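Local atomic coordinates of aminopentol aminotransferase (Sphingopyxis macrogoltabida, PDB entry 6HBS), a protein that catalyses the pyridoxal-phosphate-dependent transfer of the amino group of aminopentol, hydrolysed fumonisin B1, to pyruvate, giving the 2-keto product and L-alanine. Residues T301-I304 / I305-P309; A77-A80 / Q81-L84. All coordinates share one frame; numbering follows the deposited sequence.

The chain of this class-III aminotransferase meets contact 2 first, at 77-84, toward the C-terminal end of helix 72-82. Contact 1 follows much later, at 301-309, where helix 292-307 ends and the chain turns into helix 310-332. Both are local, so neither closes a long loop; they lie in series and neither nest nor cross. Their centres are 19 Å apart and their nearest atoms about 7 Å, with no touch. The two helices themselves pack together: Thr301 and Ile304 rest on Ile74, and Ala78 and Gln81 on helix 292-307. Contact 2 also reaches the second subunit, whereas contact 1 stays within its own chain.

Contact 1 of 2, residues T301-I304 / I305-P309; sequences TLRI and IRETP
Arg303 and Glu307, one helical turn apart, form a salt bridge along the last turn of helix 292-307. Arg303 NH1 gives a hydrogen bond to Glu307 OE1 at 3.0 Å. The oxygen sits at the guanidinium edge, close to its plane, but the nitrogen approaches from above the carboxylate plane. The two flat groups are turned 55° apart. The bend at chi3 of Arg303 (59°) brings NH1 back to the acid, while NH2 makes a salt bridge to Glu300.

Ile305 N and Arg306 N make regular bonds to Thr301 O and Leu302 O. Glu307 N is held only weakly, by Arg303 O and Ile304 O. Ile304 O also takes a weak bond from Thr308 N and a short one from Thr308 OG1, at 2.6 Å. This hydroxyl comes from above the carbonyl plane, 36° out of it. Thr308 is the first residue to leave helical geometry, and Pro309 is the N-cap of the next helix. Thr301 OG1 is hydrogen-bonded to Ala297 O, one turn back. Arg240 serves this end too, its NE bonding to Ile305 O and its NH2 to Thr308 O.

Arg306 lays one guanidinium face over Arg303 CA, with NH1 3.4 Å from that atom. On the buried side Leu302 CD2 and Ile305 CD1 meet at 4.2 Å, and both side chains pack on Phe236 and Met105.

The chemistry implies a helix end held by weak amide bonds and one threonine hydroxyl, all but one of them gathered on Ile304 O. The acids at Glu300 and Glu307 probably offset the charge of Arg303.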
ATOM      1  N   THR A 301      -5.439  -9.715  16.427  1.00 19.91           N
ATOM      2  CA  THR A 301      -6.245 -10.505  15.493  1.00 18.78           C
ATOM      3  C   THR A 301      -5.698 -11.936  15.393  1.00 19.07           C
ATOM      4  O   THR A 301      -6.462 -12.888  15.537  1.00 20.52           O
ATOM      5  CB  THR A 301      -6.295  -9.832  14.121  1.00 18.41           C
ATOM      6  OG1 THR A 301      -6.808  -8.509  14.254  1.00 17.70           O
ATOM      7  CG2 THR A 301      -7.131 -10.627  13.149  1.00 18.60           C
ATOM      8  N   LEU A 302      -4.384 -12.102  15.181  1.00 18.06           N
ATOM      9  CA  LEU A 302      -3.815 -13.433  15.103  1.00 18.84           C
ATOM     10  C   LEU A 302      -4.023 -14.201  16.428  1.00 20.99           C
ATOM     11  O   LEU A 302      -4.236 -15.419  16.383  1.00 18.43           O
ATOM     12  CB  LEU A 302      -2.331 -13.392  14.751  1.00 18.63           C
ATOM     13  CG  LEU A 302      -1.956 -12.889  13.354  1.00 18.71           C
ATOM     14  CD1 LEU A 302      -0.441 -12.803  13.212  1.00 19.92           C
ATOM     15  CD2 LEU A 302      -2.566 -13.746  12.245  1.00 17.90           C
ATOM     16  N   ARG A 303      -3.958 -13.520  17.587  1.00 19.91           N
ATOM     17  CA  ARG A 303      -4.180 -14.199  18.880  1.00 21.72           C
ATOM     18  C   ARG A 303      -5.620 -14.747  18.927  1.00 19.40           C
ATOM     19  O   ARG A 303      -5.874 -15.879  19.328  1.00 20.23           O
ATOM     20  CB  ARG A 303      -3.879 -13.276  20.077  1.00 23.20           C
ATOM     21  CG  ARG A 303      -4.056 -13.943  21.445  1.00 24.06           C
ATOM     22  CD  ARG A 303      -4.293 -13.007  22.620  1.00 27.11           C
ATOM     23  NE  ARG A 303      -5.473 -12.142  22.510  1.00 28.08           N
ATOM     24  CZ  ARG A 303      -6.721 -12.524  22.718  1.00 26.89           C
ATOM     25  NH1 ARG A 303      -6.991 -13.785  23.004  1.00 32.66           N
ATOM     26  NH2 ARG A 303      -7.703 -11.652  22.623  1.00 29.78           N
ATOM     27  N   ILE A 304      -6.578 -13.916  18.548  1.00 19.20           N
ATOM     28  CA  ILE A 304      -7.951 -14.304  18.524  1.00 19.62           C
ATOM     29  C   ILE A 304      -8.166 -15.489  17.566  1.00 22.13           C
ATOM     30  O   ILE A 304      -8.945 -16.401  17.883  1.00 22.21           O
ATOM     31  CB  ILE A 304      -8.831 -13.101  18.201  1.00 19.73           C
ATOM     32  CG1 ILE A 304      -8.781 -12.088  19.351  1.00 20.69           C
ATOM     33  CG2 ILE A 304     -10.253 -13.523  17.878  1.00 19.10           C
ATOM     34  CD1 ILE A 304      -9.484 -10.826  19.075  1.00 22.22           C
ATOM     35  N   ILE A 305      -7.455 -15.505  16.431  1.00 20.39           N
ATOM     36  CA  ILE A 305      -7.572 -16.582  15.455  1.00 19.91           C
ATOM     37  C   ILE A 305      -7.096 -17.884  16.105  1.00 21.71           C
ATOM     38  O   ILE A 305      -7.724 -18.916  15.936  1.00 20.84           O
ATOM     39  CB  ILE A 305      -6.805 -16.248  14.153  1.00 18.36           C
ATOM     40  CG1 ILE A 305      -7.522 -15.173  13.326  1.00 17.30           C
ATOM     41  CG2 ILE A 305      -6.474 -17.490  13.347  1.00 17.48           C
ATOM     42  CD1 ILE A 305      -6.693 -14.637  12.151  1.00 18.90           C
ATOM     43  N   ARG A 306      -5.987 -17.826  16.850  1.00 21.22           N
ATOM     44  CA  ARG A 306      -5.457 -18.994  17.481  1.00 23.74           C
ATOM     45  C   ARG A 306      -6.348 -19.440  18.648  1.00 23.78           C
ATOM     46  O   ARG A 306      -6.425 -20.611  18.859  1.00 26.93           O
ATOM     47  CB  ARG A 306      -4.051 -18.806  18.065  1.00 26.06           C
ATOM     48  CG  ARG A 306      -2.960 -18.427  17.081  1.00 24.40           C
ATOM     49  CD  ARG A 306      -1.574 -18.538  17.691  1.00 23.50           C
ATOM     50  NE  ARG A 306      -1.403 -17.567  18.759  1.00 24.00           N
ATOM     51  CZ  ARG A 306      -1.162 -16.270  18.578  1.00 22.54           C
ATOM     52  NH1 ARG A 306      -1.074 -15.468  19.623  1.00 21.41           N
ATOM     53  NH2 ARG A 306      -0.948 -15.793  17.368  1.00 19.13           N
ATOM     54  N   GLU A 307      -6.960 -18.518  19.408  1.00 24.17           N
ATOM     55  CA  GLU A 307      -7.438 -18.822  20.756  1.00 26.00           C
ATOM     56  C   GLU A 307      -8.962 -18.939  20.865  1.00 26.44           C
ATOM     57  O   GLU A 307      -9.448 -19.305  21.939  1.00 28.21           O
ATOM     58  CB  GLU A 307      -6.930 -17.800  21.786  1.00 26.73           C
ATOM     59  CG  GLU A 307      -5.472 -18.052  22.121  1.00 28.40           C
ATOM     60  CD  GLU A 307      -4.786 -17.129  23.103  1.00 28.30           C
ATOM     61  OE1 GLU A 307      -5.432 -16.255  23.654  1.00 28.88           O
ATOM     62  OE2 GLU A 307      -3.585 -17.282  23.252  1.00 32.67           O
ATOM     63  N   THR A 308      -9.706 -18.639  19.805  1.00 22.75           N
ATOM     64  CA  THR A 308     -11.151 -18.564  19.867  1.00 23.35           C
ATOM     65  C   THR A 308     -11.743 -19.390  18.727  1.00 23.18           C
ATOM     66  O   THR A 308     -11.044 -19.676  17.743  1.00 24.29           O
ATOM     67  CB  THR A 308     -11.671 -17.121  19.780  1.00 24.69           C
ATOM     68  OG1 THR A 308     -11.476 -16.670  18.434  1.00 25.67           O
ATOM     69  CG2 THR A 308     -11.017 -16.167  20.763  1.00 24.25           C
ATOM     70  N   PRO A 309     -13.015 -19.831  18.851  1.00 24.39           N
ATOM     71  CA  PRO A 309     -13.714 -20.541  17.778  1.00 23.24           C
ATOM     72  C   PRO A 309     -14.325 -19.601  16.720  1.00 23.05           C
ATOM     73  O   PRO A 309     -15.471 -19.797  16.229  1.00 24.32           O
ATOM     74  CB  PRO A 309     -14.791 -21.307  18.578  1.00 23.76           C
ATOM     75  CG  PRO A 309     -15.143 -20.393  19.694  1.00 26.06           C
ATOM     76  CD  PRO A 309     -13.823 -19.762  20.087  1.00 26.17           C
TER

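Contact 2 of 2, residues A77-A80 / Q81-L84; sequences AADA and QRLL
In Arg82 the chain first runs away from its own amide nitrogen, then bends at chi3 (-55°), which carries the guanidinium back over the preceding turn to Asp79. CG of Asp79 stands beside its own backbone N, opposite the carbonyl carbon, and this puts OD1 on the flank where the guanidinium lies. The result is an i to i+3 salt bridge near the C-terminal end of helix 72-82, in a class-III aminotransferase.

Arg82 NH1 donates to Asp79 OD1 at 3.0 Å, with an N-H...O angle of 154°. The acceptor lies in the guanidinium plane and uses its anti lone pair, the one away from OD2. The two flat groups stand 69° apart. Ala78 O lies over the centre of one guanidinium face, 3.9 Å above the plane, while Ala78 CB is 3.6 Å from Arg82 NH2. The small side chain of Ala78 probably lets the arginine lie close to the helix.

With an alanine in place of Arg82, Asp79 would probably lose its charge partner and the bridging water its NH2 donor.

The main chain keeps its helical bonds here: Gln81 N to Ala77 O, Arg82 N to Ala78 O and Leu83 N to Asp79 O. Gln81 NE2 reaches on to Gly85 O. Arg82 packs on Glu75 of the second subunit, and its guanidinium lies close to that of Arg82 of the same subunit, like charge near like. Leu84 makes backbone hydrogen bonds to that subunit.

One water bridges the pair, 2.8 Å from Asp79 OD1 and 2.8 Å from Arg82 NH2, from which it accepts.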
ATOM      1  N   ALA A  77      -6.028  -3.091  21.485  1.00 19.90           N
ATOM      2  CA  ALA A  77      -4.631  -3.346  21.175  1.00 20.63           C
ATOM      3  C   ALA A  77      -4.079  -2.212  20.314  1.00 20.08           C
ATOM      4  O   ALA A  77      -2.933  -1.791  20.538  1.00 22.57           O
ATOM      5  CB  ALA A  77      -4.445  -4.686  20.502  1.00 21.05           C
ATOM      6  N   ALA A  78      -4.871  -1.736  19.352  1.00 18.43           N
ATOM      7  CA  ALA A  78      -4.455  -0.631  18.481  1.00 20.98           C
ATOM      8  C   ALA A  78      -4.264   0.659  19.297  1.00 22.65           C
ATOM      9  O   ALA A  78      -3.305   1.407  19.086  1.00 21.27           O
ATOM     10  CB  ALA A  78      -5.456  -0.404  17.386  1.00 19.98           C
ATOM     11  N   ASP A  79      -5.203   0.919  20.216  1.00 22.67           N
ATOM     12  CA  ASP A  79      -5.130   2.082  21.118  1.00 23.69           C
ATOM     13  C   ASP A  79      -3.820   2.070  21.911  1.00 20.83           C
ATOM     14  O   ASP A  79      -3.166   3.093  22.010  1.00 23.98           O
ATOM     15  CB  ASP A  79      -6.264   2.076  22.142  1.00 25.15           C
ATOM     16  CG  ASP A  79      -7.664   2.324  21.641  1.00 28.54           C
ATOM     17  OD1 ASP A  79      -7.829   2.901  20.542  1.00 32.68           O
ATOM     18  OD2 ASP A  79      -8.591   2.013  22.424  1.00 34.87           O
ATOM     19  N   ALA A  80      -3.481   0.929  22.510  1.00 21.01           N
ATOM     20  CA  ALA A  80      -2.277   0.821  23.326  1.00 20.54           C
ATOM     21  C   ALA A  80      -1.019   1.140  22.495  1.00 20.73           C
ATOM     22  O   ALA A  80      -0.085   1.786  22.987  1.00 21.05           O
ATOM     23  CB  ALA A  80      -2.185  -0.543  23.965  1.00 20.76           C
ATOM     24  N   GLN A  81      -0.964   0.650  21.253  1.00 18.91           N
ATOM     25  CA  GLN A  81       0.191   0.929  20.406  1.00 18.76           C
ATOM     26  C   GLN A  81       0.168   2.390  19.934  1.00 17.37           C
ATOM     27  O   GLN A  81       1.204   3.009  19.839  1.00 16.94           O
ATOM     28  CB  GLN A  81       0.260  -0.042  19.219  1.00 19.27           C
ATOM     29  CG  GLN A  81       1.500   0.147  18.355  1.00 17.54           C
ATOM     30  CD  GLN A  81       2.753  -0.099  19.171  1.00 19.43           C
ATOM     31  OE1 GLN A  81       2.804  -1.015  19.987  1.00 18.50           O
ATOM     32  NE2 GLN A  81       3.762   0.730  18.957  1.00 17.86           N
ATOM     33  N   ARG A  82      -1.001   2.955  19.671  1.00 17.46           N
ATOM     34  CA  ARG A  82      -1.077   4.335  19.229  1.00 20.85           C
ATOM     35  C   ARG A  82      -0.473   5.302  20.277  1.00 21.74           C
ATOM     36  O   ARG A  82       0.101   6.345  19.902  1.00 20.48           O
ATOM     37  CB  ARG A  82      -2.522   4.685  18.883  1.00 24.00           C
ATOM     38  CG  ARG A  82      -2.671   5.899  17.977  1.00 30.80           C
ATOM     39  CD  ARG A  82      -4.124   6.081  17.543  1.00 34.73           C
ATOM     40  NE  ARG A  82      -4.667   4.881  16.917  1.00 36.39           N
ATOM     41  CZ  ARG A  82      -5.625   4.106  17.424  1.00 39.42           C
ATOM     42  NH1 ARG A  82      -6.084   4.349  18.636  1.00 38.70           N
ATOM     43  NH2 ARG A  82      -6.115   3.097  16.717  1.00 35.95           N
ATOM     44  N   LEU A  83      -0.566   4.949  21.562  1.00 20.53           N
ATOM     45  CA  LEU A  83       0.024   5.773  22.630  1.00 22.33           C
ATOM     46  C   LEU A  83       1.556   5.726  22.563  1.00 20.05           C
ATOM     47  O   LEU A  83       2.212   6.601  23.153  1.00 19.90           O
ATOM     48  CB  LEU A  83      -0.432   5.288  24.011  1.00 24.02           C
ATOM     49  CG  LEU A  83      -1.897   5.521  24.347  1.00 26.72           C
ATOM     50  CD1 LEU A  83      -2.224   4.977  25.719  1.00 28.35           C
ATOM     51  CD2 LEU A  83      -2.253   6.988  24.250  1.00 27.16           C
ATOM     52  N   LEU A  84       2.117   4.657  21.984  1.00 18.88           N
ATOM     53  CA  LEU A  84       3.535   4.465  21.912  1.00 18.59           C
ATOM     54  C   LEU A  84       4.074   5.128  20.640  1.00 20.70           C
ATOM     55  O   LEU A  84       4.801   6.110  20.744  1.00 18.84           O
ATOM     56  CB  LEU A  84       3.888   2.981  21.983  1.00 19.69           C
ATOM     57  CG  LEU A  84       3.468   2.316  23.285  1.00 21.68           C
ATOM     58  CD1 LEU A  84       3.654   0.802  23.208  1.00 21.74           C
ATOM     59  CD2 LEU A  84       4.258   2.902  24.450  1.00 24.06           C
TER
HETATM   60  O   HOH W   1      -8.218   1.814  17.960  1.00 39.50           O